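Local coordinates for Dye type peroxidase A (Streptomyces lividans 1326, PDB 6GZW), which carries a haem and, as a dye-decolourising (DyP-type) peroxidase, probably uses hydrogen peroxide to oxidise dyes and related substrates, at residues S9-F14 against A77-L82; R69-A74 against A138-R143; R59-E64 against S81-F86. One frame throughout, in Å; residues are numbered along the deposited sequence.

Interaction 1. Residues S9-F14 against A77-L82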
loop_
_atom_site.group_PDB
_atom_site.type_symbol
_atom_site.label_atom_id
_atom_site.label_comp_id
_atom_site.label_asym_id
_atom_site.label_seq_id
_atom_site.Cartn_x
_atom_site.Cartn_y
_atom_site.Cartn_z
ATOM N N SER A 9 -12.226 14.342 4.291
ATOM C CA SER A 9 -12.589 15.768 4.065
ATOM C C SER A 9 -11.442 16.768 4.091
ATOM O O SER A 9 -11.512 17.834 3.481
ATOM C CB SER A 9 -13.724 16.209 5.015
ATOM O OG SER A 9 -13.295 16.240 6.354
ATOM N N GLU A 10 -10.377 16.449 4.811
ATOM C CA GLU A 10 -9.230 17.334 4.911
ATOM C C GLU A 10 -8.598 17.576 3.547
ATOM O O GLU A 10 -8.448 16.643 2.746
ATOM C CB GLU A 10 -8.206 16.706 5.855
ATOM C CG GLU A 10 -6.938 17.511 6.048
ATOM C CD GLU A 10 -7.137 18.709 6.942
ATOM O OE1 GLU A 10 -8.191 18.772 7.649
ATOM O OE2 GLU A 10 -6.218 19.569 6.927
ATOM N N GLN A 11 -8.204 18.833 3.306
ATOM C CA GLN A 11 -7.763 19.275 2.006
ATOM C C GLN A 11 -6.485 20.073 2.146
ATOM O O GLN A 11 -6.432 21.015 2.959
ATOM C CB GLN A 11 -8.839 20.171 1.401
ATOM C CG GLN A 11 -8.436 20.747 0.050
ATOM C CD GLN A 11 -9.550 21.490 -0.664
ATOM O OE1 GLN A 11 -10.714 21.360 -0.324
ATOM N NE2 GLN A 11 -9.192 22.247 -1.677
ATOM N N ALA A 12 -5.467 19.725 1.371
ATOM C CA ALA A 12 -4.237 20.510 1.315
ATOM C C ALA A 12 -4.320 21.561 0.204
ATOM O O ALA A 12 -4.978 21.374 -0.818
ATOM C CB ALA A 12 -3.027 19.608 1.088
ATOM N N MET A 13 -3.617 22.664 0.418
ATOM C CA MET A 13 -3.572 23.731 -0.570
ATOM C C MET A 13 -2.544 23.451 -1.649
ATOM O O MET A 13 -1.401 23.084 -1.357
ATOM C CB MET A 13 -3.262 25.070 0.094
ATOM C CG MET A 13 -4.405 25.617 0.939
ATOM S SD MET A 13 -4.046 27.288 1.555
ATOM C CE MET A 13 -4.083 28.275 0.054
ATOM N N PHE A 14 -2.946 23.656 -2.906
ATOM C CA PHE A 14 -2.059 23.546 -4.039
ATOM C C PHE A 14 -1.338 24.867 -4.260
ATOM O O PHE A 14 -0.106 24.911 -4.383
ATOM C CB PHE A 14 -2.839 23.178 -5.330
ATOM C CG PHE A 14 -2.014 23.261 -6.571
ATOM C CD1 PHE A 14 -0.915 22.425 -6.759
ATOM C CD2 PHE A 14 -2.310 24.214 -7.575
ATOM C CE1 PHE A 14 -0.125 22.522 -7.901
ATOM C CE2 PHE A 14 -1.525 24.299 -8.718
ATOM C CZ PHE A 14 -0.438 23.462 -8.886
ATOM N N ALA A 77 -14.948 10.078 -2.910
ATOM C CA ALA A 77 -13.994 10.337 -1.843
ATOM C C ALA A 77 -13.768 11.841 -1.754
ATOM O O ALA A 77 -13.886 12.562 -2.738
ATOM C CB ALA A 77 -12.659 9.631 -2.098
ATOM N N GLY A 78 -13.462 12.332 -0.556
ATOM C CA GLY A 78 -13.019 13.720 -0.401
ATOM C C GLY A 78 -11.566 13.827 -0.828
ATOM O O GLY A 78 -10.943 12.810 -1.216
ATOM N N PRO A 79 -10.971 15.041 -0.742
ATOM C CA PRO A 79 -9.580 15.226 -1.164
ATOM C C PRO A 79 -8.573 14.323 -0.392
ATOM O O PRO A 79 -7.481 14.047 -0.904
ATOM C CB PRO A 79 -9.308 16.696 -0.860
ATOM C CG PRO A 79 -10.658 17.351 -0.738
ATOM C CD PRO A 79 -11.672 16.312 -0.460
ATOM N N SER A 80 -8.938 13.909 0.827
ATOM C CA SER A 80 -8.143 12.953 1.622
ATOM C C SER A 80 -6.667 13.390 1.770
ATOM O O SER A 80 -5.717 12.573 1.675
ATOM C CB SER A 80 -8.200 11.538 1.035
ATOM O OG SER A 80 -9.528 11.108 0.851
ATOM N N SER A 81 -6.465 14.702 1.953
ATOM C CA SER A 81 -5.137 15.314 2.103
ATOM C C SER A 81 -4.185 15.048 0.950
ATOM O O SER A 81 -2.973 15.028 1.132
ATOM C CB SER A 81 -4.489 14.922 3.457
ATOM O OG SER A 81 -5.298 15.392 4.507
ATOM N N LEU A 82 -4.732 14.906 -0.266
ATOM C CA LEU A 82 -3.897 14.649 -1.436
ATOM C C LEU A 82 -2.928 15.806 -1.632
ATOM O O LEU A 82 -3.359 16.965 -1.574
ATOM C CB LEU A 82 -4.725 14.486 -2.720
ATOM C CG LEU A 82 -3.882 14.324 -4.000
ATOM C CD1 LEU A 82 -3.112 13.003 -4.087
ATOM C CD2 LEU A 82 -4.763 14.475 -5.228
HETATM O O HOH W 1 -5.879 17.833 -0.714
#
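Ser81 N donates to Glu10 O at 2.9 Å, the one direct hydrogen bond between 9-14 and 77-82. With an N-H...O angle of 156° the bond is fairly straight, but the donor sits above the carbonyl plane. A second bridge runs through a water, which accepts from Ala12 N and donates to Leu82 O. Ala12 turns its methyl to the other segment, CB lying 3.8 Å from Leu82 O; a small side chain suits so close a backbone. Beside these bonds lies Pro79: its CB rests against Glu10 O, and its CG meets the obliquely crossing chain of Gln11 at CB, 4.0 Å away. Gln11 CG is anti to its backbone N (chi1 177°) and the chain runs on extended, so OE1 also comes to Pro79 CG. At the far edge the CG of Glu10 comes 3.1 Å from Ser81 OG, a tight touch, while the carboxylate leads away.

Further out, Leu82 N to Pro79 O closes a turn whose two inner residues, Ser80 and Ser81, both take left-handed helical angles; Ser80 OG ties back to Gly78 O at 3.0 Å. Ser81 O is held by Gln27, and backbone bonds link Gly78 to the second subunit. The contact thus joins the segment following helix 6-9 to the turn that leads into strand 83-89 of the ferredoxin-like DyP fold.

Interaction 2. Residues R69-A74 against A138-R143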
loop_
_atom_site.group_PDB
_atom_site.type_symbol
_atom_site.label_atom_id
_atom_site.label_comp_id
_atom_site.label_asym_id
_atom_site.label_seq_id
_atom_site.Cartn_x
_atom_site.Cartn_y
_atom_site.Cartn_z
ATOM N N ARG A 69 -11.709 12.967 -19.345
ATOM C CA ARG A 69 -11.351 11.538 -19.308
ATOM C C ARG A 69 -11.033 11.039 -17.877
ATOM O O ARG A 69 -10.075 10.261 -17.668
ATOM C CB ARG A 69 -10.178 11.234 -20.277
ATOM C CG ARG A 69 -10.342 11.758 -21.715
ATOM C CD ARG A 69 -11.518 11.166 -22.474
ATOM N NE ARG A 69 -11.282 9.732 -22.655
ATOM C CZ ARG A 69 -12.199 8.768 -22.625
ATOM N NH1 ARG A 69 -13.508 9.010 -22.513
ATOM N NH2 ARG A 69 -11.791 7.517 -22.740
ATOM N N ASP A 70 -11.819 11.475 -16.890
ATOM C CA ASP A 70 -11.615 11.010 -15.531
ATOM C C ASP A 70 -12.037 9.541 -15.408
ATOM O O ASP A 70 -12.997 9.131 -16.029
ATOM C CB ASP A 70 -12.364 11.853 -14.513
ATOM C CG ASP A 70 -11.943 11.528 -13.105
ATOM O OD1 ASP A 70 -10.939 12.116 -12.661
ATOM O OD2 ASP A 70 -12.670 10.719 -12.492
ATOM N N THR A 71 -11.313 8.769 -14.595
ATOM C CA THR A 71 -11.567 7.330 -14.536
ATOM C C THR A 71 -12.633 6.936 -13.519
ATOM O O THR A 71 -13.024 5.747 -13.472
ATOM C CB THR A 71 -10.278 6.597 -14.128
ATOM O OG1 THR A 71 -9.899 7.043 -12.814
ATOM C CG2 THR A 71 -9.159 6.840 -15.168
ATOM N N ASP A 72 -13.084 7.874 -12.688
ATOM C CA ASP A 72 -14.004 7.646 -11.571
ATOM C C ASP A 72 -13.391 6.882 -10.369
ATOM O O ASP A 72 -14.109 6.631 -9.416
ATOM C CB ASP A 72 -15.291 6.924 -11.995
ATOM C CG ASP A 72 -16.096 7.737 -12.967
ATOM O OD1 ASP A 72 -16.438 8.878 -12.627
ATOM O OD2 ASP A 72 -16.438 7.202 -14.030
ATOM N N VAL A 73 -12.093 6.573 -10.397
ATOM C CA VAL A 73 -11.475 5.792 -9.313
ATOM C C VAL A 73 -11.576 6.527 -7.957
ATOM O O VAL A 73 -11.767 5.884 -6.926
ATOM C CB VAL A 73 -10.009 5.397 -9.640
ATOM C CG1 VAL A 73 -9.283 4.792 -8.437
ATOM C CG2 VAL A 73 -9.970 4.422 -10.802
ATOM N N ALA A 74 -11.431 7.858 -7.980
ATOM C CA ALA A 74 -11.511 8.654 -6.734
ATOM C C ALA A 74 -12.913 9.176 -6.428
ATOM O O ALA A 74 -13.130 9.845 -5.424
ATOM C CB ALA A 74 -10.488 9.768 -6.752
ATOM N N ALA A 138 -5.029 8.303 -3.929
ATOM C CA ALA A 138 -3.655 8.337 -4.325
ATOM C C ALA A 138 -3.398 7.700 -5.700
ATOM O O ALA A 138 -2.669 8.247 -6.518
ATOM C CB ALA A 138 -2.791 7.651 -3.269
ATOM N N PHE A 139 -3.964 6.521 -5.917
ATOM C CA PHE A 139 -3.758 5.819 -7.188
ATOM C C PHE A 139 -4.306 6.633 -8.368
ATOM O O PHE A 139 -3.658 6.807 -9.402
ATOM C CB PHE A 139 -4.400 4.451 -7.210
ATOM C CG PHE A 139 -4.136 3.730 -8.497
ATOM C CD1 PHE A 139 -2.924 3.099 -8.711
ATOM C CD2 PHE A 139 -5.044 3.804 -9.557
ATOM C CE1 PHE A 139 -2.610 2.526 -9.939
ATOM C CE2 PHE A 139 -4.736 3.235 -10.779
ATOM C CZ PHE A 139 -3.544 2.568 -10.978
ATOM N N HIS A 140 -5.498 7.158 -8.173
ATOM C CA HIS A 140 -6.137 7.985 -9.198
ATOM C C HIS A 140 -5.224 9.153 -9.582
ATOM O O HIS A 140 -5.075 9.447 -10.758
ATOM C CB HIS A 140 -7.478 8.484 -8.680
ATOM C CG HIS A 140 -8.148 9.527 -9.519
ATOM N ND1 HIS A 140 -8.151 10.866 -9.183
ATOM C CD2 HIS A 140 -8.915 9.417 -10.628
ATOM C CE1 HIS A 140 -8.853 11.535 -10.088
ATOM N NE2 HIS A 140 -9.326 10.678 -10.974
ATOM N N ALA A 141 -4.580 9.797 -8.599
ATOM C CA ALA A 141 -3.629 10.859 -8.902
ATOM C C ALA A 141 -2.361 10.371 -9.614
ATOM O O ALA A 141 -1.898 10.969 -10.590
ATOM C CB ALA A 141 -3.282 11.613 -7.643
ATOM N N LEU A 142 -1.788 9.262 -9.157
ATOM C CA LEU A 142 -0.638 8.668 -9.861
ATOM C C LEU A 142 -0.948 8.388 -11.325
ATOM O O LEU A 142 -0.188 8.739 -12.228
ATOM C CB LEU A 142 -0.208 7.360 -9.188
ATOM C CG LEU A 142 0.862 6.526 -9.913
ATOM C CD1 LEU A 142 2.183 7.265 -10.090
ATOM C CD2 LEU A 142 1.058 5.202 -9.216
ATOM N N ARG A 143 -2.066 7.742 -11.555
ATOM C CA ARG A 143 -2.455 7.381 -12.897
ATOM C C ARG A 143 -2.716 8.616 -13.757
ATOM O O ARG A 143 -2.334 8.669 -14.935
ATOM C CB ARG A 143 -3.687 6.473 -12.817
ATOM C CG ARG A 143 -4.207 5.934 -14.154
ATOM C CD ARG A 143 -3.149 5.204 -14.974
ATOM N NE ARG A 143 -3.718 4.609 -16.188
ATOM C CZ ARG A 143 -3.038 3.945 -17.127
ATOM N NH1 ARG A 143 -1.729 3.780 -17.067
ATOM N NH2 ARG A 143 -3.703 3.433 -18.160
#
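A histidine on a helix reaching out to an aspartate in a loop is the striking feature here: His140 NE2 donates to Asp70 OD1 at 2.7 Å, with an N-H...O angle of 150°. The acceptor lies almost in the imidazole plane, whereas the histidine meets OD1 from above the carboxylate plane, the two planes being 56° apart. His140 CG is anti to its backbone N (chi1 170°), which sends the ring off helix 135-149 toward the loop.

The ring is closely surrounded. Ala74 CB lies over one face in a CH-pi contact, 3.8 Å from the ring centroid and shifted toward the rim on the ND1 side; a methyl group is small enough to sit this near. Thr71 OG1 comes in at the edge, 3.4 Å from His140 CD2. Val73 adds its branched side chain along His140 CB, and its CG1 reaches the edge of the Phe139 ring at 4.5 Å.

Two side-chain turns fold the loop. Asp70 OD2 accepts from Asp72 N at 2.9 Å, an Asx turn, and Thr71 OG1 accepts from Val73 N, an ST turn. Each polar side chain therefore folds its own backbone while also facing the histidine. Asp70 OD1 takes a second bond from Ala66 N, and Arg143, one turn further along the helix, forms salt bridges with Glu234 and Asp231 of the second subunit.

With NE2 donating a hydrogen bond to a carboxylate that is gripped by backbone N-H groups at both oxygens, the pair is likely to favour an ionised aspartate, whose negative charge would polarise the imidazole and could raise its basicity.

Interaction 3. Residues R59-E64 against S81-F86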
loop_
_atom_site.group_PDB
_atom_site.type_symbol
_atom_site.label_atom_id
_atom_site.label_comp_id
_atom_site.label_asym_id
_atom_site.label_seq_id
_atom_site.Cartn_x
_atom_site.Cartn_y
_atom_site.Cartn_z
ATOM N N ARG A 59 -6.849 20.419 -9.627
ATOM C CA ARG A 59 -8.176 19.823 -9.551
ATOM C C ARG A 59 -8.234 18.715 -8.536
ATOM O O ARG A 59 -9.139 18.681 -7.675
ATOM C CB ARG A 59 -8.598 19.248 -10.905
ATOM C CG ARG A 59 -8.850 20.273 -12.011
ATOM C CD ARG A 59 -8.937 19.640 -13.412
ATOM N NE ARG A 59 -8.881 20.664 -14.458
ATOM C CZ ARG A 59 -9.910 21.431 -14.847
ATOM N NH1 ARG A 59 -11.138 21.283 -14.352
ATOM N NH2 ARG A 59 -9.695 22.376 -15.759
ATOM N N LEU A 60 -7.287 17.780 -8.648
ATOM C CA LEU A 60 -7.355 16.583 -7.811
ATOM C C LEU A 60 -7.162 16.900 -6.330
ATOM O O LEU A 60 -7.825 16.313 -5.481
ATOM C CB LEU A 60 -6.359 15.529 -8.290
ATOM C CG LEU A 60 -6.925 14.566 -9.341
ATOM C CD1 LEU A 60 -7.561 15.242 -10.553
ATOM C CD2 LEU A 60 -5.811 13.647 -9.777
ATOM N N MET A 61 -6.283 17.857 -6.026
ATOM C CA MET A 61 -6.086 18.262 -4.616
ATOM C C MET A 61 -7.331 18.924 -4.008
ATOM O O MET A 61 -7.523 18.917 -2.797
ATOM C CB MET A 61 -4.857 19.160 -4.451
ATOM C CG MET A 61 -3.545 18.417 -4.616
ATOM S SD MET A 61 -2.121 19.478 -4.387
ATOM C CE MET A 61 -2.474 20.065 -2.729
ATOM N N ALA A 62 -8.211 19.454 -4.862
ATOM C CA ALA A 62 -9.483 20.004 -4.405
ATOM C C ALA A 62 -10.609 18.971 -4.363
ATOM O O ALA A 62 -11.752 19.292 -4.080
ATOM C CB ALA A 62 -9.857 21.185 -5.282
ATOM N N GLY A 63 -10.277 17.704 -4.588
ATOM C CA GLY A 63 -11.281 16.639 -4.601
ATOM C C GLY A 63 -12.132 16.630 -5.864
ATOM O O GLY A 63 -13.162 15.942 -5.902
ATOM N N GLU A 64 -11.678 17.321 -6.914
ATOM C CA GLU A 64 -12.410 17.384 -8.179
ATOM C C GLU A 64 -11.885 16.292 -9.121
ATOM O O GLU A 64 -10.743 15.854 -8.997
ATOM C CB GLU A 64 -12.191 18.707 -8.882
ATOM C CG GLU A 64 -12.739 19.889 -8.142
ATOM C CD GLU A 64 -12.448 21.181 -8.862
ATOM O OE1 GLU A 64 -12.085 21.174 -10.074
ATOM O OE2 GLU A 64 -12.620 22.223 -8.196
ATOM N N SER A 81 -6.465 14.702 1.953
ATOM C CA SER A 81 -5.137 15.314 2.103
ATOM C C SER A 81 -4.185 15.048 0.950
ATOM O O SER A 81 -2.973 15.028 1.132
ATOM C CB SER A 81 -4.489 14.922 3.457
ATOM O OG SER A 81 -5.298 15.392 4.507
ATOM N N LEU A 82 -4.732 14.906 -0.266
ATOM C CA LEU A 82 -3.897 14.649 -1.436
ATOM C C LEU A 82 -2.928 15.806 -1.632
ATOM O O LEU A 82 -3.359 16.965 -1.574
ATOM C CB LEU A 82 -4.725 14.486 -2.720
ATOM C CG LEU A 82 -3.882 14.324 -4.000
ATOM C CD1 LEU A 82 -3.112 13.003 -4.087
ATOM C CD2 LEU A 82 -4.763 14.475 -5.228
ATOM N N THR A 83 -1.654 15.488 -1.888
ATOM C CA THR A 83 -0.685 16.449 -2.385
ATOM C C THR A 83 0.074 15.875 -3.551
ATOM O O THR A 83 0.301 14.666 -3.644
ATOM C CB THR A 83 0.337 16.960 -1.335
ATOM O OG1 THR A 83 1.173 15.874 -0.877
ATOM C CG2 THR A 83 -0.373 17.557 -0.149
ATOM N N VAL A 84 0.446 16.761 -4.462
ATOM C CA VAL A 84 1.289 16.466 -5.613
ATOM C C VAL A 84 2.399 17.518 -5.652
ATOM O O VAL A 84 2.110 18.713 -5.589
ATOM C CB VAL A 84 0.494 16.507 -6.942
ATOM C CG1 VAL A 84 1.350 15.942 -8.071
ATOM C CG2 VAL A 84 -0.788 15.716 -6.804
ATOM N N THR A 85 3.635 17.056 -5.763
ATOM C CA THR A 85 4.834 17.891 -5.746
ATOM C C THR A 85 5.746 17.529 -6.903
ATOM O O THR A 85 5.913 16.343 -7.213
ATOM C CB THR A 85 5.640 17.578 -4.468
ATOM O OG1 THR A 85 4.752 17.519 -3.354
ATOM C CG2 THR A 85 6.713 18.590 -4.259
ATOM N N PHE A 86 6.365 18.535 -7.521
ATOM C CA PHE A 86 7.139 18.363 -8.740
ATOM C C PHE A 86 8.586 18.821 -8.594
ATOM O O PHE A 86 8.829 19.926 -8.059
ATOM C CB PHE A 86 6.496 19.184 -9.870
ATOM C CG PHE A 86 5.029 18.868 -10.120
ATOM C CD1 PHE A 86 4.655 17.739 -10.867
ATOM C CD2 PHE A 86 4.016 19.655 -9.565
ATOM C CE1 PHE A 86 3.339 17.435 -11.081
ATOM C CE2 PHE A 86 2.671 19.343 -9.772
ATOM C CZ PHE A 86 2.335 18.222 -10.536
HETATM O O HOH W 1 -5.879 17.833 -0.714
#
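Met61 and Leu82 bury most of the surface here, with Leu60 third. Met61, the last helical residue of helix 43-61, carries CG anti to its carbonyl carbon (chi1 -72°) and stays extended through chi2, so the side chain reaches across to the beginning of strand 83-89. There CG lies 3.4 Å from Leu82 O. The sulphur runs alongside the strand backbone, SD 3.7 Å from Val84 N, and the chain then bends at chi3, turning CE back to 3.4 Å from Leu82 O. The flexible, unbranched methionine suits this place, for it can follow a strand backbone closely and still touch Val84 CG2 with its CG and Thr83 CG2 with its methyl.

Leu82 points its side chain at the helix, with CG anti to the backbone N (chi1 175°). Its CD2 branch nestles against the helix end, 3.6 Å from Leu60 CB and equally near Leu60 O, while its CG meets Met61 CG at 4.2 Å. Leu60 brings mainly its CB to this contact; its outer branches pack on helix 135-149. An alanine at Met61 would remove the CG, SD and CE that lie along Leu82, Thr83 and Val84, and would probably loosen the packing of the helix end on the strand.

One water ties the backbones together at the margin, donating to Met61 O at 2.9 Å and to Leu82 O. It thereby satisfies a carbonyl at the end of the helix, where the chain turns off in a Schellman motif: Glu64 N bonds to Arg59 O, Gly63 N to Leu60 O, and Gly63 takes the positive phi of the C-prime position. Such apolar packing of a helix terminus on a sheet strand belongs to the alpha-beta layering of the ferredoxin-like DyP fold.

How the interactions relate
Interactions 1 and 3 lie closest, their centres about 7 Å apart; interaction 2 is about 14 Å from the first and 11 Å from the third. Along the chain the order is 9-14, 59-64, 69-74, 77-82 with 81-86, then 138-143. Interactions 1 and 3 share Ser81, Leu82 and a water that links three backbone segments, and Met61 packs on Ala12 and Pro79. Leu82 CD1 and Leu60 reach Ala141, so helices 43-61 and 135-149 close over the same part of the sheet. The three contacts thus lie together at one corner of the N-terminal half, where interactions 1 and 2 also face the second subunit.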